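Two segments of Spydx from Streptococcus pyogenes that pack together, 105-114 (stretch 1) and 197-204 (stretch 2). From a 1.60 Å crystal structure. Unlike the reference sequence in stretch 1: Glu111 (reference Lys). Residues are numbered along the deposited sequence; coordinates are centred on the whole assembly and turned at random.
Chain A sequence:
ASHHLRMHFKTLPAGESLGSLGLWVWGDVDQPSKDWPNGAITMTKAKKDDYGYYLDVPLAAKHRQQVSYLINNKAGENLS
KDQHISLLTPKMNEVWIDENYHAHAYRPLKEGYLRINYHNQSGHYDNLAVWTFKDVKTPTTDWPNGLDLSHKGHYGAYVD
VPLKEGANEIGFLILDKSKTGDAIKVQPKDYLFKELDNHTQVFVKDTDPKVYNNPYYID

Stretch 1 (105-114) AYRPLKEGYL
Stretch 2, residues 197-204: DNHTQVFV

The contact between the two stretches is anchored by the phenol of Tyr106, whose OH lies 2.8 Å from ND1 of His199 in a hydrogen bond that either group could donate. The same oxygen accepts a weak, nearly straight hydrogen bond from the backbone of Gln201, with N of Gln201 3.3 Å from OH of Tyr106 and an N-H...O angle of 171°. A second anchor runs from the main chain of stretch 1 to a side chain of stretch 2: N of Leu109 donates to OG1 of Thr200 at 3.0 Å and 173°. Chi1 of Thr200 at 55° (p) sets its hydroxyl in line with this amide. Water 1 links the two anchors, hydrogen bonded to Thr200 OG1 at 2.7 Å and to Tyr106 OH at 3.2 Å. Water 2 lies between the backbones, 2.9 Å from O of His199 and 3.1 Å from O of Tyr113, placed to donate to either.

Stretch 1 is extended at Tyr106 (phi/psi -153/168) and continues through Arg107 (-70/119), Pro108 (-64/139) and Leu109 (-106/-180). A type II beta turn then spans Lys110 to Tyr113, with Glu111 at -66/147 and Gly112 at 86/9, a positive phi that favours glycine. Strand begins at Tyr113 (-130/152) and Leu114 (-120/125). In stretch 2, Asn198 (-88/-14) precedes an extended His199 (-144/127); Thr200 (-117/1) breaks the extension before the strand of 201-204, with phi between -127 and -140 and psi between 123 and 166. The backbones come closest at Leu114 and Thr200, with CA atoms 4.8 Å apart.

Tyr106 points toward stretch 2, with chi1 54° (p) and chi2 77°. CB of Gln201 (chi1 -52°, m; chi2 -164°, t) sits over one face of its ring, 3.7 Å from the ring centroid and 14° off the normal, a CH-pi contact. The His199 ring (chi1 -75°, m; chi2 -73°) meets Tyr106 rim to rim, its centroid 6.0 Å away and the planes at 41°, which suits the bond between OH and ND1. Phe203 (chi1 -55°, m; chi2 -97°) approaches obliquely, with centroids 5.5 Å apart, planes at 49°, and CE2 of Phe203 3.6 Å from CD2 of Tyr106.

Farther out, Leu114 (chi1 -175°, t; chi2 64°, p) extends its branched end to stretch 2. Its CD2 packs 4.0 Å from CG2 of Val202 (chi1 -59°, m), and its CD1 lies 3.7 Å from O of His199. Together the stretches bury 592 Å².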

# COMPACT_ATOMS: atom_id res chain seq x y z
N ALA A 105 0.54 1.31 3.54
CA ALA A 105 -0.21 0.08 3.54
C ALA A 105 -0.18 -0.65 2.17
O ALA A 105 -0.88 -1.64 1.98
CB ALA A 105 -1.68 0.37 3.96
N TYR A 106 0.58 -0.08 1.24
CA TYR A 106 0.85 -0.68 -0.08
C TYR A 106 2.21 -0.14 -0.52
O TYR A 106 2.75 0.76 0.12
CB TYR A 106 -0.26 -0.28 -1.07
CG TYR A 106 -0.45 1.22 -1.16
CD1 TYR A 106 0.43 2.04 -1.87
CD2 TYR A 106 -1.54 1.84 -0.52
CE1 TYR A 106 0.28 3.41 -1.90
CE2 TYR A 106 -1.71 3.23 -0.57
CZ TYR A 106 -0.82 4.00 -1.28
OH TYR A 106 -0.97 5.37 -1.36
N ARG A 107 2.79 -0.72 -1.56
CA ARG A 107 4.06 -0.24 -2.05
C ARG A 107 3.92 1.14 -2.72
O ARG A 107 3.21 1.25 -3.72
CB ARG A 107 4.62 -1.21 -3.05
CG ARG A 107 5.97 -0.79 -3.55
CD ARG A 107 6.53 -1.80 -4.45
NE ARG A 107 7.81 -1.37 -4.93
CZ ARG A 107 8.64 -2.17 -5.58
NH1 ARG A 107 8.32 -3.45 -5.81
NH2 ARG A 107 9.79 -1.70 -5.98
N PRO A 108 4.58 2.18 -2.22
CA PRO A 108 4.48 3.51 -2.84
C PRO A 108 5.08 3.47 -4.25
O PRO A 108 6.09 2.83 -4.49
CB PRO A 108 5.34 4.39 -1.93
CG PRO A 108 5.38 3.65 -0.64
CD PRO A 108 5.38 2.22 -0.97
N LEU A 109 4.42 4.13 -5.19
CA LEU A 109 4.92 4.13 -6.54
C LEU A 109 5.55 5.49 -6.89
O LEU A 109 5.63 6.37 -6.04
CB LEU A 109 3.79 3.72 -7.48
CG LEU A 109 3.10 2.40 -7.07
CD1 LEU A 109 1.93 2.10 -7.99
CD2 LEU A 109 4.07 1.17 -6.99
N LYS A 110 6.03 5.60 -8.12
CA LYS A 110 6.65 6.80 -8.66
C LYS A 110 5.80 8.07 -8.46
O LYS A 110 4.58 8.05 -8.59
CB LYS A 110 6.99 6.59 -10.16
CG LYS A 110 5.87 5.91 -11.02
CD LYS A 110 6.22 5.88 -12.54
CE LYS A 110 5.72 4.62 -13.29
NZ LYS A 110 4.23 4.51 -13.47
N GLU A 111 6.47 9.18 -8.16
CA GLU A 111 5.78 10.46 -7.99
C GLU A 111 5.18 10.91 -9.32
O GLU A 111 5.72 10.60 -10.37
CB GLU A 111 6.75 11.53 -7.47
CG GLU A 111 6.54 11.84 -5.99
CD GLU A 111 7.57 12.81 -5.43
OE1 GLU A 111 7.81 13.88 -6.06
OE2 GLU A 111 8.12 12.51 -4.34
N GLY A 112 4.05 11.59 -9.24
CA GLY A 112 3.38 12.16 -10.40
C GLY A 112 2.45 11.21 -11.13
O GLY A 112 1.96 11.50 -12.24
N TYR A 113 2.21 10.05 -10.52
CA TYR A 113 1.24 9.10 -11.06
C TYR A 113 0.30 8.69 -9.92
O TYR A 113 0.66 8.75 -8.76
CB TYR A 113 1.96 7.86 -11.61
CG TYR A 113 2.76 8.05 -12.89
CD1 TYR A 113 2.31 7.51 -14.10
CD2 TYR A 113 4.01 8.71 -12.89
CE1 TYR A 113 3.06 7.64 -15.29
CE2 TYR A 113 4.75 8.86 -14.08
CZ TYR A 113 4.27 8.32 -15.26
OH TYR A 113 4.98 8.43 -16.45
N LEU A 114 -0.93 8.32 -10.26
CA LEU A 114 -1.83 7.68 -9.31
C LEU A 114 -2.15 6.32 -9.93
O LEU A 114 -2.57 6.24 -11.07
CB LEU A 114 -3.12 8.48 -9.12
CG LEU A 114 -4.06 7.92 -8.04
CD1 LEU A 114 -3.44 7.99 -6.65
CD2 LEU A 114 -5.49 8.54 -8.00
N ASP A 197 -1.01 13.88 -2.13
CA ASP A 197 0.32 14.06 -1.54
C ASP A 197 0.69 12.89 -0.66
O ASP A 197 1.88 12.54 -0.57
CB ASP A 197 0.39 15.38 -0.76
CG ASP A 197 0.42 16.59 -1.67
OD1 ASP A 197 0.50 16.44 -2.92
OD2 ASP A 197 0.38 17.76 -1.24
N ASN A 198 -0.29 12.26 -0.03
CA ASN A 198 -0.04 11.07 0.80
C ASN A 198 -0.06 9.74 0.05
O ASN A 198 0.37 8.71 0.58
CB ASN A 198 -1.06 10.99 1.92
CG ASN A 198 -0.99 12.16 2.87
OD1 ASN A 198 0.03 12.83 2.99
ND2 ASN A 198 -2.10 12.41 3.57
N HIS A 199 -0.59 9.74 -1.17
CA HIS A 199 -1.06 8.50 -1.75
C HIS A 199 -0.82 8.40 -3.23
O HIS A 199 -1.19 9.28 -4.00
CB HIS A 199 -2.54 8.34 -1.48
CG HIS A 199 -2.85 7.97 -0.07
ND1 HIS A 199 -2.61 6.71 0.44
CD2 HIS A 199 -3.33 8.71 0.96
CE1 HIS A 199 -2.97 6.68 1.72
NE2 HIS A 199 -3.41 7.88 2.06
N THR A 200 -0.18 7.31 -3.61
CA THR A 200 0.07 7.01 -5.00
C THR A 200 -0.60 5.74 -5.46
O THR A 200 -0.55 5.45 -6.65
CB THR A 200 1.60 6.69 -5.18
OG1 THR A 200 1.99 5.62 -4.27
CG2 THR A 200 2.52 7.87 -4.82
N GLN A 201 -1.35 5.06 -4.61
CA GLN A 201 -2.47 4.21 -5.00
C GLN A 201 -3.78 4.44 -4.32
O GLN A 201 -3.83 4.86 -3.16
CB GLN A 201 -2.02 2.75 -4.69
CG GLN A 201 -0.66 2.35 -5.28
CD GLN A 201 -0.38 0.85 -5.32
OE1 GLN A 201 0.77 0.38 -4.97
NE2 GLN A 201 -1.35 0.10 -5.74
N VAL A 202 -4.86 4.18 -5.06
CA VAL A 202 -6.20 4.07 -4.56
C VAL A 202 -6.85 2.77 -4.97
O VAL A 202 -6.37 2.03 -5.86
CB VAL A 202 -7.06 5.30 -4.94
CG1 VAL A 202 -6.45 6.60 -4.38
CG2 VAL A 202 -7.27 5.38 -6.43
N PHE A 203 -7.96 2.46 -4.31
CA PHE A 203 -8.56 1.16 -4.38
C PHE A 203 -10.05 1.32 -4.45
O PHE A 203 -10.66 2.00 -3.61
CB PHE A 203 -8.17 0.32 -3.15
CG PHE A 203 -6.70 0.24 -2.97
CD1 PHE A 203 -5.99 -0.83 -3.43
CD2 PHE A 203 -6.00 1.29 -2.40
CE1 PHE A 203 -4.58 -0.84 -3.33
CE2 PHE A 203 -4.63 1.27 -2.28
CZ PHE A 203 -3.92 0.19 -2.76
N VAL A 204 -10.64 0.77 -5.51
CA VAL A 204 -12.10 0.70 -5.68
C VAL A 204 -12.52 -0.71 -5.99
O VAL A 204 -11.71 -1.55 -6.40
CB VAL A 204 -12.64 1.69 -6.77
CG1 VAL A 204 -12.59 3.15 -6.26
CG2 VAL A 204 -11.92 1.53 -8.04
O HOH W 1 2.11 6.27 -1.63
O HOH W 2 -0.26 10.54 -6.44